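Local coordinates for protein beta-N-acetylhexosaminidase (Streptomyces plicatus, PDB 1JAK) that hydrolyses terminal non-reducing beta-linked N-acetylhexosamine residues from glycoconjugates, probably by the substrate-assisted mechanism of family 20 glycoside hydrolases, at residues Y41-D52 with P77-L88. Sequence-based numbering, arbitrary orientation.
Sequences YRITRGTHIRVD and PVTAHGHGGIRL
Ile49 and Arg50 run parallel to two strands at once, bonded through Ile49 N and O to Pro77 and Thr79 and through Arg50 N and O to Ile86 and Leu88. On the buried side Ile49, resting on Ala65 of helix 55-72, packs beside Ile86, whose CD1 meets Ile43 CD1 at 3.9 Å; Val51 CG1 lies between Val78 CG1 (3.9 Å) and Leu88 CD1 (4.1 Å). On the other face, more open to solvent, Arg50 and Arg87 lie side by side, with Arg50 CG 3.4 Å from Arg87 CD. The bend of Arg50 at chi2 (66°) lays its guanidinium centre over Ala80 O, while NE bonds weakly to Gly82 O. Arg50 NH1 lies above the Arg87 guanidinium, toward its rim, with no bond between these donors; Asp52 probably eases the like charges. Its OD1 forms a salt bridge to Arg87 NH2 (3.1 Å), the carboxylate nearly perpendicular to that guanidinium; OD2 accepts from Leu90 N. A leucine in place of Arg87 would probably leave Asp52 OD1 without its cationic mate and the Arg50 guanidinium less covered opposite Ala80 O. Where the strands begin, Pro77 CG sits 3.5 Å from the His48 ring centre (CH-pi). Strand 49-50, helix 55-72 and strand 78-79 form a beta-alpha-beta crossover within family 20 domain 2, distinct from the catalytic barrel.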
ATOM      1  N   TYR A  41     -10.597  14.741 -25.704  1.00 16.38           N
ATOM      2  CA  TYR A  41     -12.007  14.585 -25.399  1.00 15.88           C
ATOM      3  C   TYR A  41     -12.277  15.667 -24.374  1.00 16.32           C
ATOM      4  O   TYR A  41     -11.376  16.066 -23.629  1.00 15.04           O
ATOM      5  CB  TYR A  41     -12.315  13.224 -24.772  1.00 15.15           C
ATOM      6  CG  TYR A  41     -13.753  13.114 -24.303  1.00 14.77           C
ATOM      7  CD1 TYR A  41     -14.810  13.222 -25.210  1.00 14.75           C
ATOM      8  CD2 TYR A  41     -14.062  12.939 -22.954  1.00 14.35           C
ATOM      9  CE1 TYR A  41     -16.137  13.158 -24.786  1.00 14.37           C
ATOM     10  CE2 TYR A  41     -15.387  12.875 -22.519  1.00 14.65           C
ATOM     11  CZ  TYR A  41     -16.419  12.986 -23.440  1.00 15.57           C
ATOM     12  OH  TYR A  41     -17.731  12.935 -23.020  1.00 15.30           O
ATOM     13  N   ARG A  42     -13.510  16.151 -24.332  1.00 15.21           N
ATOM     14  CA  ARG A  42     -13.870  17.180 -23.378  1.00 17.01           C
ATOM     15  C   ARG A  42     -15.154  16.752 -22.692  1.00 16.27           C
ATOM     16  O   ARG A  42     -16.175  16.554 -23.350  1.00 17.13           O
ATOM     17  CB  ARG A  42     -14.095  18.511 -24.095  1.00 19.45           C
ATOM     18  CG  ARG A  42     -14.205  19.712 -23.175  1.00 24.19           C
ATOM     19  CD  ARG A  42     -14.855  20.872 -23.909  1.00 27.54           C
ATOM     20  NE  ARG A  42     -14.591  22.159 -23.277  1.00 29.80           N
ATOM     21  CZ  ARG A  42     -13.614  22.983 -23.642  1.00 30.15           C
ATOM     22  NH1 ARG A  42     -12.799  22.655 -24.639  1.00 29.14           N
ATOM     23  NH2 ARG A  42     -13.457  24.144 -23.019  1.00 31.20           N
ATOM     24  N   ILE A  43     -15.104  16.580 -21.377  1.00 14.60           N
ATOM     25  CA  ILE A  43     -16.305  16.197 -20.649  1.00 14.66           C
ATOM     26  C   ILE A  43     -17.187  17.437 -20.556  1.00 15.68           C
ATOM     27  O   ILE A  43     -16.712  18.510 -20.174  1.00 15.53           O
ATOM     28  CB  ILE A  43     -15.982  15.726 -19.212  1.00 14.22           C
ATOM     29  CG1 ILE A  43     -14.968  14.580 -19.244  1.00 13.31           C
ATOM     30  CG2 ILE A  43     -17.261  15.277 -18.516  1.00 11.49           C
ATOM     31  CD1 ILE A  43     -14.593  14.056 -17.864  1.00 14.73           C
ATOM     32  N   THR A  44     -18.456  17.302 -20.932  1.00 16.33           N
ATOM     33  CA  THR A  44     -19.389  18.421 -20.847  1.00 16.54           C
ATOM     34  C   THR A  44     -20.553  18.025 -19.942  1.00 16.38           C
ATOM     35  O   THR A  44     -20.696  16.856 -19.583  1.00 13.47           O
ATOM     36  CB  THR A  44     -19.897  18.863 -22.247  1.00 16.17           C
ATOM     37  OG1 THR A  44     -20.504  17.761 -22.924  1.00 19.39           O
ATOM     38  CG2 THR A  44     -18.738  19.395 -23.083  1.00 18.69           C
ATOM     39  N   ARG A  45     -21.379  18.999 -19.575  1.00 16.68           N
ATOM     40  CA  ARG A  45     -22.498  18.774 -18.666  1.00 16.83           C
ATOM     41  C   ARG A  45     -23.371  17.551 -18.925  1.00 14.93           C
ATOM     42  O   ARG A  45     -23.847  16.924 -17.981  1.00 15.02           O
ATOM     43  CB  ARG A  45     -23.382  20.026 -18.602  1.00 19.22           C
ATOM     44  CG  ARG A  45     -24.249  20.270 -19.829  1.00 24.37           C
ATOM     45  CD  ARG A  45     -24.837  21.681 -19.810  1.00 27.03           C
ATOM     46  NE  ARG A  45     -25.469  22.013 -18.534  1.00 29.11           N
ATOM     47  CZ  ARG A  45     -26.597  21.470 -18.083  1.00 31.04           C
ATOM     48  NH1 ARG A  45     -27.234  20.557 -18.805  1.00 31.01           N
ATOM     49  NH2 ARG A  45     -27.089  21.841 -16.908  1.00 31.77           N
ATOM     50  N   GLY A  46     -23.575  17.201 -20.190  1.00 14.68           N
ATOM     51  CA  GLY A  46     -24.426  16.062 -20.496  1.00 14.34           C
ATOM     52  C   GLY A  46     -23.739  14.717 -20.646  1.00 14.16           C
ATOM     53  O   GLY A  46     -24.364  13.742 -21.060  1.00 15.00           O
ATOM     54  N   THR A  47     -22.461  14.646 -20.299  1.00 12.75           N
ATOM     55  CA  THR A  47     -21.733  13.390 -20.435  1.00 12.88           C
ATOM     56  C   THR A  47     -22.278  12.273 -19.553  1.00 10.70           C
ATOM     57  O   THR A  47     -22.502  12.459 -18.356  1.00 12.83           O
ATOM     58  CB  THR A  47     -20.234  13.574 -20.125  1.00 12.16           C
ATOM     59  OG1 THR A  47     -19.647  14.446 -21.100  1.00 12.40           O
ATOM     60  CG2 THR A  47     -19.512  12.226 -20.160  1.00 12.31           C
ATOM     61  N   HIS A  48     -22.491  11.113 -20.168  1.00 10.97           N
ATOM     62  CA  HIS A  48     -22.982   9.927 -19.475  1.00 11.96           C
ATOM     63  C   HIS A  48     -21.823   8.945 -19.342  1.00 11.42           C
ATOM     64  O   HIS A  48     -20.901   8.953 -20.155  1.00 11.39           O
ATOM     65  CB  HIS A  48     -24.089   9.246 -20.287  1.00 14.45           C
ATOM     66  CG  HIS A  48     -25.403   9.959 -20.253  1.00 16.39           C
ATOM     67  ND1 HIS A  48     -25.508  11.328 -20.140  1.00 19.00           N
ATOM     68  CD2 HIS A  48     -26.671   9.493 -20.355  1.00 19.36           C
ATOM     69  CE1 HIS A  48     -26.782  11.676 -20.173  1.00 18.51           C
ATOM     70  NE2 HIS A  48     -27.509  10.581 -20.303  1.00 18.99           N
ATOM     71  N   ILE A  49     -21.872   8.112 -18.308  1.00 11.42           N
ATOM     72  CA  ILE A  49     -20.855   7.089 -18.102  1.00 10.98           C
ATOM     73  C   ILE A  49     -21.549   5.775 -18.442  1.00 11.61           C
ATOM     74  O   ILE A  49     -22.427   5.318 -17.710  1.00 12.23           O
ATOM     75  CB  ILE A  49     -20.359   7.060 -16.641  1.00 11.18           C
ATOM     76  CG1 ILE A  49     -19.553   8.329 -16.348  1.00 11.16           C
ATOM     77  CG2 ILE A  49     -19.497   5.823 -16.400  1.00 11.89           C
ATOM     78  CD1 ILE A  49     -19.226   8.526 -14.883  1.00 11.23           C
ATOM     79  N   ARG A  50     -21.169   5.195 -19.576  1.00 11.04           N
ATOM     80  CA  ARG A  50     -21.750   3.942 -20.043  1.00 13.15           C
ATOM     81  C   ARG A  50     -20.930   2.766 -19.534  1.00 13.50           C
ATOM     82  O   ARG A  50     -19.715   2.730 -19.711  1.00 14.06           O
ATOM     83  CB  ARG A  50     -21.780   3.926 -21.575  1.00 13.28           C
ATOM     84  CG  ARG A  50     -22.275   2.626 -22.210  1.00 16.39           C
ATOM     85  CD  ARG A  50     -23.741   2.359 -21.918  1.00 19.27           C
ATOM     86  NE  ARG A  50     -24.330   1.439 -22.892  1.00 24.05           N
ATOM     87  CZ  ARG A  50     -24.035   0.145 -22.989  1.00 25.32           C
ATOM     88  NH1 ARG A  50     -23.155  -0.406 -22.166  1.00 25.64           N
ATOM     89  NH2 ARG A  50     -24.618  -0.596 -23.921  1.00 26.06           N
ATOM     90  N   VAL A  51     -21.605   1.812 -18.900  1.00 13.46           N
ATOM     91  CA  VAL A  51     -20.950   0.624 -18.365  1.00 14.90           C
ATOM     92  C   VAL A  51     -21.691  -0.622 -18.834  1.00 17.12           C
ATOM     93  O   VAL A  51     -22.798  -0.532 -19.367  1.00 15.69           O
ATOM     94  CB  VAL A  51     -20.952   0.626 -16.822  1.00 13.69           C
ATOM     95  CG1 VAL A  51     -20.227   1.857 -16.299  1.00 14.57           C
ATOM     96  CG2 VAL A  51     -22.383   0.590 -16.304  1.00 14.40           C
ATOM     97  N   ASP A  52     -21.079  -1.785 -18.637  1.00 19.89           N
ATOM     98  CA  ASP A  52     -21.721  -3.033 -19.024  1.00 22.46           C
ATOM     99  C   ASP A  52     -22.836  -3.321 -18.033  1.00 23.93           C
ATOM    100  O   ASP A  52     -22.828  -2.813 -16.910  1.00 22.79           O
ATOM    101  CB  ASP A  52     -20.719  -4.189 -19.014  1.00 23.88           C
ATOM    102  CG  ASP A  52     -19.573  -3.969 -19.972  1.00 25.69           C
ATOM    103  OD1 ASP A  52     -19.829  -3.547 -21.120  1.00 26.64           O
ATOM    104  OD2 ASP A  52     -18.417  -4.230 -19.582  1.00 27.26           O
ATOM    105  N   PRO A  77     -24.635  10.556 -15.039  1.00 12.96           N
ATOM    106  CA  PRO A  77     -25.377   9.329 -14.742  1.00 12.19           C
ATOM    107  C   PRO A  77     -24.623   8.094 -15.229  1.00 12.36           C
ATOM    108  O   PRO A  77     -23.928   8.145 -16.244  1.00 11.28           O
ATOM    109  CB  PRO A  77     -26.687   9.537 -15.493  1.00 13.22           C
ATOM    110  CG  PRO A  77     -26.242  10.293 -16.707  1.00 12.95           C
ATOM    111  CD  PRO A  77     -25.279  11.312 -16.128  1.00 13.07           C
ATOM    112  N   VAL A  78     -24.753   6.996 -14.490  1.00 11.74           N
ATOM    113  CA  VAL A  78     -24.109   5.736 -14.850  1.00 12.55           C
ATOM    114  C   VAL A  78     -25.212   4.838 -15.406  1.00 13.83           C
ATOM    115  O   VAL A  78     -26.173   4.516 -14.708  1.00 13.95           O
ATOM    116  CB  VAL A  78     -23.449   5.076 -13.621  1.00 13.53           C
ATOM    117  CG1 VAL A  78     -22.829   3.734 -14.006  1.00 14.33           C
ATOM    118  CG2 VAL A  78     -22.384   6.003 -13.060  1.00 12.61           C
ATOM    119  N   THR A  79     -25.066   4.444 -16.665  1.00 14.07           N
ATOM    120  CA  THR A  79     -26.073   3.632 -17.338  1.00 16.80           C
ATOM    121  C   THR A  79     -25.491   2.479 -18.147  1.00 16.29           C
ATOM    122  O   THR A  79     -24.340   2.526 -18.580  1.00 15.36           O
ATOM    123  CB  THR A  79     -26.912   4.520 -18.284  1.00 17.37           C
ATOM    124  OG1 THR A  79     -27.774   3.705 -19.081  1.00 21.64           O
ATOM    125  CG2 THR A  79     -25.995   5.332 -19.196  1.00 20.43           C
ATOM    126  N   ALA A  80     -26.306   1.449 -18.355  1.00 17.59           N
ATOM    127  CA  ALA A  80     -25.897   0.279 -19.121  1.00 19.02           C
ATOM    128  C   ALA A  80     -26.528   0.305 -20.514  1.00 21.32           C
ATOM    129  O   ALA A  80     -26.651  -0.728 -21.172  1.00 21.28           O
ATOM    130  CB  ALA A  80     -26.299  -0.995 -18.386  1.00 19.10           C
ATOM    131  N   HIS A  81     -26.935   1.493 -20.953  1.00 23.36           N
ATOM    132  CA  HIS A  81     -27.542   1.654 -22.272  1.00 25.99           C
ATOM    133  C   HIS A  81     -27.106   2.973 -22.907  1.00 25.32           C
ATOM    134  O   HIS A  81     -26.738   3.915 -22.205  1.00 24.06           O
ATOM    135  CB  HIS A  81     -29.071   1.611 -22.167  1.00 29.25           C
ATOM    136  CG  HIS A  81     -29.596   0.366 -21.524  1.00 33.48           C
ATOM    137  ND1 HIS A  81     -29.876   0.284 -20.178  1.00 35.51           N
ATOM    138  CD2 HIS A  81     -29.860  -0.860 -22.039  1.00 35.16           C
ATOM    139  CE1 HIS A  81     -30.290  -0.937 -19.889  1.00 35.99           C
ATOM    140  NE2 HIS A  81     -30.289  -1.651 -21.000  1.00 36.66           N
ATOM    141  N   GLY A  82     -27.146   3.031 -24.235  1.00 25.41           N
ATOM    142  CA  GLY A  82     -26.751   4.242 -24.934  1.00 26.03           C
ATOM    143  C   GLY A  82     -25.269   4.280 -25.260  1.00 26.56           C
ATOM    144  O   GLY A  82     -24.545   3.325 -24.980  1.00 27.61           O
ATOM    145  N   HIS A  83     -24.816   5.385 -25.846  1.00 26.42           N
ATOM    146  CA  HIS A  83     -23.411   5.546 -26.213  1.00 27.10           C
ATOM    147  C   HIS A  83     -22.761   6.692 -25.443  1.00 25.65           C
ATOM    148  O   HIS A  83     -22.418   7.727 -26.018  1.00 26.77           O
ATOM    149  CB  HIS A  83     -23.287   5.810 -27.716  1.00 30.02           C
ATOM    150  CG  HIS A  83     -23.889   4.738 -28.568  1.00 34.16           C
ATOM    151  ND1 HIS A  83     -25.243   4.486 -28.603  1.00 36.37           N
ATOM    152  CD2 HIS A  83     -23.318   3.842 -29.408  1.00 35.29           C
ATOM    153  CE1 HIS A  83     -25.482   3.482 -29.427  1.00 36.24           C
ATOM    154  NE2 HIS A  83     -24.330   3.073 -29.929  1.00 36.82           N
ATOM    155  N   GLY A  84     -22.577   6.492 -24.142  1.00 23.45           N
ATOM    156  CA  GLY A  84     -21.985   7.517 -23.299  1.00 20.12           C
ATOM    157  C   GLY A  84     -20.625   8.051 -23.715  1.00 19.17           C
ATOM    158  O   GLY A  84     -19.830   7.351 -24.345  1.00 19.59           O
ATOM    159  N   GLY A  85     -20.364   9.302 -23.342  1.00 16.47           N
ATOM    160  CA  GLY A  85     -19.103   9.949 -23.659  1.00 15.32           C
ATOM    161  C   GLY A  85     -17.925   9.253 -23.004  1.00 14.55           C
ATOM    162  O   GLY A  85     -16.810   9.287 -23.520  1.00 16.05           O
ATOM    163  N   ILE A  86     -18.167   8.647 -21.846  1.00 12.87           N
ATOM    164  CA  ILE A  86     -17.132   7.901 -21.138  1.00 11.99           C
ATOM    165  C   ILE A  86     -17.661   6.480 -21.041  1.00 12.54           C
ATOM    166  O   ILE A  86     -18.702   6.241 -20.432  1.00 13.40           O
ATOM    167  CB  ILE A  86     -16.888   8.445 -19.712  1.00 12.01           C
ATOM    168  CG1 ILE A  86     -16.307   9.857 -19.789  1.00 12.59           C
ATOM    169  CG2 ILE A  86     -15.926   7.523 -18.963  1.00 13.56           C
ATOM    170  CD1 ILE A  86     -16.119  10.525 -18.438  1.00 13.41           C
ATOM    171  N   ARG A  87     -16.953   5.539 -21.653  1.00 12.32           N
ATOM    172  CA  ARG A  87     -17.391   4.152 -21.641  1.00 13.25           C
ATOM    173  C   ARG A  87     -16.399   3.225 -20.960  1.00 12.99           C
ATOM    174  O   ARG A  87     -15.201   3.268 -21.238  1.00 12.97           O
ATOM    175  CB  ARG A  87     -17.632   3.661 -23.071  1.00 16.73           C
ATOM    176  CG  ARG A  87     -18.010   2.184 -23.175  1.00 20.78           C
ATOM    177  CD  ARG A  87     -19.386   2.009 -23.797  1.00 27.61           C
ATOM    178  NE  ARG A  87     -19.725   0.609 -24.059  1.00 29.01           N
ATOM    179  CZ  ARG A  87     -19.926  -0.315 -23.121  1.00 31.47           C
ATOM    180  NH1 ARG A  87     -19.823  -0.007 -21.833  1.00 29.78           N
ATOM    181  NH2 ARG A  87     -20.240  -1.556 -23.474  1.00 32.20           N
ATOM    182  N   LEU A  88     -16.918   2.395 -20.063  1.00 12.14           N
ATOM    183  CA  LEU A  88     -16.110   1.417 -19.349  1.00 13.32           C
ATOM    184  C   LEU A  88     -16.612   0.070 -19.852  1.00 13.69           C
ATOM    185  O   LEU A  88     -17.769  -0.289 -19.632  1.00 13.65           O
ATOM    186  CB  LEU A  88     -16.335   1.539 -17.838  1.00 12.94           C
ATOM    187  CG  LEU A  88     -16.149   2.940 -17.244  1.00 13.92           C
ATOM    188  CD1 LEU A  88     -16.324   2.878 -15.730  1.00 14.14           C
ATOM    189  CD2 LEU A  88     -14.770   3.478 -17.598  1.00 13.76           C
TER